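Side-chain contacts in ATP-dependent DNA helicase PIF1 (Candida albicans, PDB 7OTJ), which probably couples ATP hydrolysis to 5'-3' unwinding of duplex and G-quadruplex DNA and of forked RNA-DNA hybrids, to keep the nuclear and mitochondrial genomes stable: residues R197-D200 and M201-L205; T214-D217 and F218-S222. All coordinates share one frame; numbering follows the deposited sequence.

Contact 1 (R197-D200 and M201-L205); sequences RFID and MLNNL. Unlike the reference sequence in segment 197-200: Asp200 (reference Asn).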
ATOM      1  N   ARG A 197      26.646   8.360   3.599  1.00 48.22           N
ATOM      2  CA  ARG A 197      26.418   9.511   2.735  1.00 48.18           C
ATOM      3  C   ARG A 197      25.030   9.460   2.117  1.00 46.70           C
ATOM      4  O   ARG A 197      24.330  10.476   2.063  1.00 46.40           O
ATOM      5  CB  ARG A 197      27.490   9.561   1.642  1.00 49.30           C
ATOM      6  CG  ARG A 197      27.242  10.599   0.560  1.00 49.41           C
ATOM      7  CD  ARG A 197      27.261  11.991   1.146  1.00 50.10           C
ATOM      8  NE  ARG A 197      26.880  13.019   0.184  1.00 50.34           N
ATOM      9  CZ  ARG A 197      26.521  14.252   0.518  1.00 56.91           C
ATOM     10  NH1 ARG A 197      26.434  14.627   1.785  1.00 51.04           N
ATOM     11  NH2 ARG A 197      26.245  15.132  -0.441  1.00 51.35           N
ATOM     12  N   PHE A 198      24.617   8.278   1.653  1.00 45.96           N
ATOM     13  CA  PHE A 198      23.268   8.116   1.124  1.00 44.69           C
ATOM     14  C   PHE A 198      22.226   8.509   2.165  1.00 47.31           C
ATOM     15  O   PHE A 198      21.249   9.198   1.847  1.00 47.76           O
ATOM     16  CB  PHE A 198      23.061   6.670   0.663  1.00 44.34           C
ATOM     17  CG  PHE A 198      21.834   6.464  -0.182  1.00 43.41           C
ATOM     18  CD1 PHE A 198      21.230   7.527  -0.833  1.00 46.44           C
ATOM     19  CD2 PHE A 198      21.278   5.202  -0.319  1.00 42.98           C
ATOM     20  CE1 PHE A 198      20.100   7.337  -1.609  1.00 43.73           C
ATOM     21  CE2 PHE A 198      20.143   5.005  -1.093  1.00 44.62           C
ATOM     22  CZ  PHE A 198      19.555   6.073  -1.737  1.00 42.11           C
ATOM     23  N   ILE A 199      22.429   8.095   3.420  1.00 43.93           N
ATOM     24  CA  ILE A 199      21.502   8.450   4.493  1.00 46.74           C
ATOM     25  C   ILE A 199      21.474   9.961   4.699  1.00 46.60           C
ATOM     26  O   ILE A 199      20.400  10.557   4.866  1.00 43.21           O
ATOM     27  CB  ILE A 199      21.870   7.693   5.785  1.00 51.46           C
ATOM     28  CG1 ILE A 199      21.700   6.188   5.587  1.00 45.13           C
ATOM     29  CG2 ILE A 199      21.014   8.156   6.959  1.00 43.27           C
ATOM     30  CD1 ILE A 199      22.125   5.373   6.784  1.00 45.97           C
ATOM     31  N   ASP A 200      22.644  10.607   4.676  1.00 45.11           N
ATOM     32  CA  ASP A 200      22.676  12.062   4.804  1.00 45.93           C
ATOM     33  C   ASP A 200      21.907  12.735   3.671  1.00 50.35           C
ATOM     34  O   ASP A 200      21.159  13.692   3.903  1.00 52.63           O
ATOM     35  CB  ASP A 200      24.119  12.573   4.812  1.00 47.59           C
ATOM     36  CG  ASP A 200      24.944  12.015   5.963  1.00 56.26           C
ATOM     37  OD1 ASP A 200      24.358  11.653   7.008  1.00 56.85           O
ATOM     38  OD2 ASP A 200      26.187  11.952   5.828  1.00 52.54           O
ATOM     39  N   MET A 201      22.059  12.227   2.445  1.00 45.31           N
ATOM     40  CA  MET A 201      21.382  12.815   1.292  1.00 50.12           C
ATOM     41  C   MET A 201      19.871  12.680   1.420  1.00 44.01           C
ATOM     42  O   MET A 201      19.124  13.634   1.176  1.00 44.27           O
ATOM     43  CB  MET A 201      21.868  12.151   0.000  1.00 45.83           C
ATOM     44  CG  MET A 201      23.307  12.458  -0.377  1.00 46.72           C
ATOM     45  SD  MET A 201      23.968  11.223  -1.525  1.00 46.81           S
ATOM     46  CE  MET A 201      22.761  11.290  -2.851  1.00 46.23           C
ATOM     47  N   LEU A 202      19.407  11.477   1.748  1.00 42.92           N
ATOM     48  CA  LEU A 202      17.984  11.249   1.969  1.00 46.36           C
ATOM     49  C   LEU A 202      17.428  12.125   3.087  1.00 41.95           C
ATOM     50  O   LEU A 202      16.317  12.653   2.969  1.00 41.68           O
ATOM     51  CB  LEU A 202      17.739   9.777   2.274  1.00 46.87           C
ATOM     52  CG  LEU A 202      17.893   8.860   1.070  1.00 49.27           C
ATOM     53  CD1 LEU A 202      17.798   7.405   1.490  1.00 41.26           C
ATOM     54  CD2 LEU A 202      16.831   9.209   0.040  1.00 43.27           C
ATOM     55  N   ASN A 203      18.142  12.233   4.210  1.00 42.46           N
ATOM     56  CA  ASN A 203      17.634  13.058   5.305  1.00 42.77           C
ATOM     57  C   ASN A 203      17.490  14.519   4.896  1.00 47.35           C
ATOM     58  O   ASN A 203      16.571  15.209   5.354  1.00 52.49           O
ATOM     59  CB  ASN A 203      18.524  12.928   6.538  1.00 43.46           C
ATOM     60  CG  ASN A 203      18.256  11.655   7.298  1.00 46.29           C
ATOM     61  OD1 ASN A 203      17.214  11.012   7.113  1.00 41.48           O
ATOM     62  ND2 ASN A 203      19.194  11.273   8.152  1.00 54.03           N
ATOM     63  N   ASN A 204      18.396  15.009   4.044  1.00 49.43           N
ATOM     64  CA  ASN A 204      18.344  16.402   3.611  1.00 46.08           C
ATOM     65  C   ASN A 204      17.066  16.704   2.839  1.00 47.97           C
ATOM     66  O   ASN A 204      16.621  17.857   2.802  1.00 59.66           O
ATOM     67  CB  ASN A 204      19.568  16.732   2.745  1.00 51.68           C
ATOM     68  CG  ASN A 204      20.858  16.850   3.551  1.00 52.65           C
ATOM     69  OD1 ASN A 204      20.838  17.171   4.737  1.00 54.15           O
ATOM     70  ND2 ASN A 204      21.991  16.604   2.895  1.00 48.86           N
ATOM     71  N   LEU A 205      16.478  15.695   2.190  1.00 44.40           N
ATOM     72  CA  LEU A 205      15.268  15.914   1.406  1.00 49.05           C
ATOM     73  C   LEU A 205      14.039  16.181   2.270  1.00 60.57           C
ATOM     74  O   LEU A 205      13.050  16.723   1.764  1.00 59.42           O
ATOM     75  CB  LEU A 205      15.012  14.709   0.502  1.00 43.12           C
ATOM     76  CG  LEU A 205      16.155  14.296  -0.431  1.00 48.63           C
ATOM     77  CD1 LEU A 205      15.761  13.046  -1.202  1.00 49.19           C
ATOM     78  CD2 LEU A 205      16.582  15.424  -1.390  1.00 45.02           C
TER
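Along helix 196-204 of the PIF1-like helicase region, Phe198 and Leu202 meet one turn apart, as do Arg197 and Met201. Leu202 lays its CD1 methyl over one face of the Phe198 ring, 4.0 Å from the ring centroid and 15° off the normal, a CH-pi contact displaced toward the rim; CG of the leucine also comes within 3.8 Å of Phe198 CE1. The ring gets there because Phe198 CG stands anti to the backbone N (chi1 -167°), which carries the aromatic end forward along the helix, toward Leu202. Both side chains are buried, and Leu202 continues onto Leu480 and Ser481 of helix 475-481.

On the neighbouring flank, Arg197 and Met201 cross at about a right angle. Met201 CG sits over one face of the guanidinium, 3.7 Å from Arg197 NE, while NE itself is salt-bridged to Asp217 of the next helix. Regular i to i+4 backbone bonds run beneath, from Met201 N to Arg197 O (2.9 Å) through Asn204 N to Asp200 O (3.1 Å). Ile199 and Asn203 lie side by side, Ile199 CG2 3.8 Å from Asn203 ND2, and the side chain of Asn203 comes near Ser26, which lines the ADP pocket.

Contact 2 (T214-D217 and F218-S222); sequences TARD and FCRLS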
ATOM      1  N   THR A 214      24.238  17.438  -2.126  1.00 52.11           N
ATOM      2  CA  THR A 214      23.205  16.406  -2.175  1.00 50.23           C
ATOM      3  C   THR A 214      22.549  16.369  -3.549  1.00 52.23           C
ATOM      4  O   THR A 214      22.393  15.298  -4.150  1.00 52.12           O
ATOM      5  CB  THR A 214      22.154  16.646  -1.080  1.00 50.06           C
ATOM      6  OG1 THR A 214      22.735  16.415   0.209  1.00 50.52           O
ATOM      7  CG2 THR A 214      20.953  15.720  -1.256  1.00 47.70           C
ATOM      8  N   ALA A 215      22.183  17.541  -4.077  1.00 54.47           N
ATOM      9  CA  ALA A 215      21.567  17.604  -5.399  1.00 59.89           C
ATOM     10  C   ALA A 215      22.503  17.060  -6.469  1.00 56.06           C
ATOM     11  O   ALA A 215      22.079  16.299  -7.348  1.00 60.49           O
ATOM     12  CB  ALA A 215      21.161  19.041  -5.725  1.00 54.74           C
ATOM     13  N   ARG A 216      23.776  17.449  -6.424  1.00 53.60           N
ATOM     14  CA  ARG A 216      24.731  16.916  -7.387  1.00 54.13           C
ATOM     15  C   ARG A 216      24.899  15.407  -7.231  1.00 56.43           C
ATOM     16  O   ARG A 216      24.924  14.672  -8.226  1.00 53.56           O
ATOM     17  CB  ARG A 216      26.071  17.629  -7.227  1.00 55.85           C
ATOM     18  CG  ARG A 216      27.069  17.276  -8.298  1.00 56.91           C
ATOM     19  CD  ARG A 216      28.227  16.501  -7.717  1.00 56.83           C
ATOM     20  NE  ARG A 216      29.183  17.367  -7.036  1.00 58.27           N
ATOM     21  CZ  ARG A 216      29.330  17.436  -5.720  1.00 66.45           C
ATOM     22  NH1 ARG A 216      28.578  16.715  -4.901  1.00 66.76           N
ATOM     23  NH2 ARG A 216      30.260  18.241  -5.212  1.00 62.92           N
ATOM     24  N   ASP A 217      24.967  14.920  -5.986  1.00 59.08           N
ATOM     25  CA  ASP A 217      25.164  13.491  -5.752  1.00 58.38           C
ATOM     26  C   ASP A 217      24.003  12.663  -6.292  1.00 53.08           C
ATOM     27  O   ASP A 217      24.189  11.492  -6.645  1.00 49.90           O
ATOM     28  CB  ASP A 217      25.379  13.216  -4.260  1.00 58.54           C
ATOM     29  CG  ASP A 217      26.783  13.580  -3.789  1.00 57.62           C
ATOM     30  OD1 ASP A 217      27.544  14.181  -4.576  1.00 60.05           O
ATOM     31  OD2 ASP A 217      27.128  13.260  -2.632  1.00 54.73           O
ATOM     32  N   PHE A 218      22.800  13.236  -6.349  1.00 48.98           N
ATOM     33  CA  PHE A 218      21.688  12.504  -6.940  1.00 54.10           C
ATOM     34  C   PHE A 218      21.748  12.537  -8.462  1.00 51.20           C
ATOM     35  O   PHE A 218      21.435  11.536  -9.115  1.00 53.30           O
ATOM     36  CB  PHE A 218      20.351  13.068  -6.452  1.00 53.81           C
ATOM     37  CG  PHE A 218      19.917  12.534  -5.118  1.00 51.72           C
ATOM     38  CD1 PHE A 218      19.613  11.191  -4.964  1.00 49.61           C
ATOM     39  CD2 PHE A 218      19.789  13.376  -4.023  1.00 45.99           C
ATOM     40  CE1 PHE A 218      19.200  10.693  -3.735  1.00 49.74           C
ATOM     41  CE2 PHE A 218      19.379  12.884  -2.798  1.00 46.02           C
ATOM     42  CZ  PHE A 218      19.085  11.542  -2.654  1.00 43.81           C
ATOM     43  N   CYS A 219      22.164  13.664  -9.044  1.00 56.12           N
ATOM     44  CA  CYS A 219      22.284  13.724 -10.495  1.00 51.87           C
ATOM     45  C   CYS A 219      23.327  12.740 -11.001  1.00 52.25           C
ATOM     46  O   CYS A 219      23.175  12.184 -12.095  1.00 57.94           O
ATOM     47  CB  CYS A 219      22.614  15.149 -10.937  1.00 53.58           C
ATOM     48  SG  CYS A 219      21.237  16.311 -10.749  1.00 56.47           S
ATOM     49  N   ARG A 220      24.343  12.444 -10.188  1.00 52.09           N
ATOM     50  CA  ARG A 220      25.355  11.479 -10.591  1.00 52.62           C
ATOM     51  C   ARG A 220      24.779  10.075 -10.715  1.00 56.51           C
ATOM     52  O   ARG A 220      25.377   9.230 -11.391  1.00 60.44           O
ATOM     53  CB  ARG A 220      26.522  11.483  -9.596  1.00 52.82           C
ATOM     54  CG  ARG A 220      27.283  12.807  -9.527  1.00 54.16           C
ATOM     55  CD  ARG A 220      28.762  12.579  -9.243  1.00 55.19           C
ATOM     56  NE  ARG A 220      29.066  12.566  -7.822  1.00 64.15           N
ATOM     57  CZ  ARG A 220      29.900  13.404  -7.222  1.00 62.36           C
ATOM     58  NH1 ARG A 220      30.586  14.306  -7.905  1.00 57.41           N
ATOM     59  NH2 ARG A 220      30.059  13.330  -5.903  1.00 62.77           N
ATOM     60  N   LEU A 221      23.623   9.816 -10.102  1.00 57.40           N
ATOM     61  CA  LEU A 221      22.968   8.516 -10.164  1.00 51.44           C
ATOM     62  C   LEU A 221      22.168   8.306 -11.447  1.00 56.24           C
ATOM     63  O   LEU A 221      21.544   7.250 -11.599  1.00 57.36           O
ATOM     64  CB  LEU A 221      22.063   8.331  -8.947  1.00 47.89           C
ATOM     65  CG  LEU A 221      22.803   8.373  -7.611  1.00 56.19           C
ATOM     66  CD1 LEU A 221      21.835   8.153  -6.455  1.00 46.05           C
ATOM     67  CD2 LEU A 221      23.938   7.352  -7.585  1.00 48.23           C
ATOM     68  N   SER A 222      22.134   9.290 -12.349  1.00 53.61           N
ATOM     69  CA  SER A 222      21.519   9.111 -13.663  1.00 53.61           C
ATOM     70  C   SER A 222      22.155   7.992 -14.485  1.00 52.94           C
ATOM     71  O   SER A 222      21.570   7.590 -15.498  1.00 53.71           O
ATOM     72  CB  SER A 222      21.569  10.415 -14.459  1.00 53.36           C
ATOM     73  OG  SER A 222      22.903  10.815 -14.684  1.00 61.16           O
TER
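Arg216 and Arg220 run alongside each other on one flank of helix 212-219, pointing the same way, with their guanidinium planes only 8° apart. The overlap is shifted: what lies over the face of the Arg220 guanidinium is the aliphatic CD of Arg216, 3.2 Å from Arg220 NH1. Bends at chi2 and chi3 in both chains fold the two long side chains back so that they can lie together.

Asp217 answers this pair of positive groups. Its carboxylate is turned 29° from the Arg220 plane, and OD1 forms a salt bridge to Arg220 NH2 at 3.0 Å. The same oxygen takes Arg216 NH1 at 2.8 Å, a salt bridge whose hydrogen bond is weak because the N-H is bent to 124°. With OD2 held by Arg197, and Arg216 NH2 reaching back to Asp213, the charge network spans more than one turn and more than one helix.

On another side of the helix, Thr214 and Phe218 also lie side by side. With Thr214 CG2 anti to the backbone N, the methyl comes 3.6 Å from Phe218 CE2, while OG1 is left to bond Asn204. The Phe218 ring also meets that of Phe494. Nearer the helix end, Cys219 O accepts from both Ser222 N and Ser222 OG, the hydroxyl at 2.9 Å.

Two arginines can sit this close, NE of Arg216 3.5 Å from NH1 of Arg220, probably because the Asp217 carboxylate offsets their charge; gripped through both oxygens by three arginines, it is likely to stay ionised.

In the fold
Contacts 1 and 2 come in series along the chain, on the consecutive helices 196-204 and 212-219, and their centres are 11 Å apart on the same side of the chain's centre. The helices touch directly: Met201 CE packs 3.5 Å from Asp217 CB. Together they follow strand 182-186, an outermost strand of the six-stranded parallel sheet, and precede strand 234-237 of the four-stranded one. Helix 196-204 packs on helix 475-481, while Leu221, toward the C-terminal end of contact 2, meets strand 489-492. The pair thus probably helps to link the two parallel-sheet domains of this helicase, both of which contribute residues to the nucleotide site.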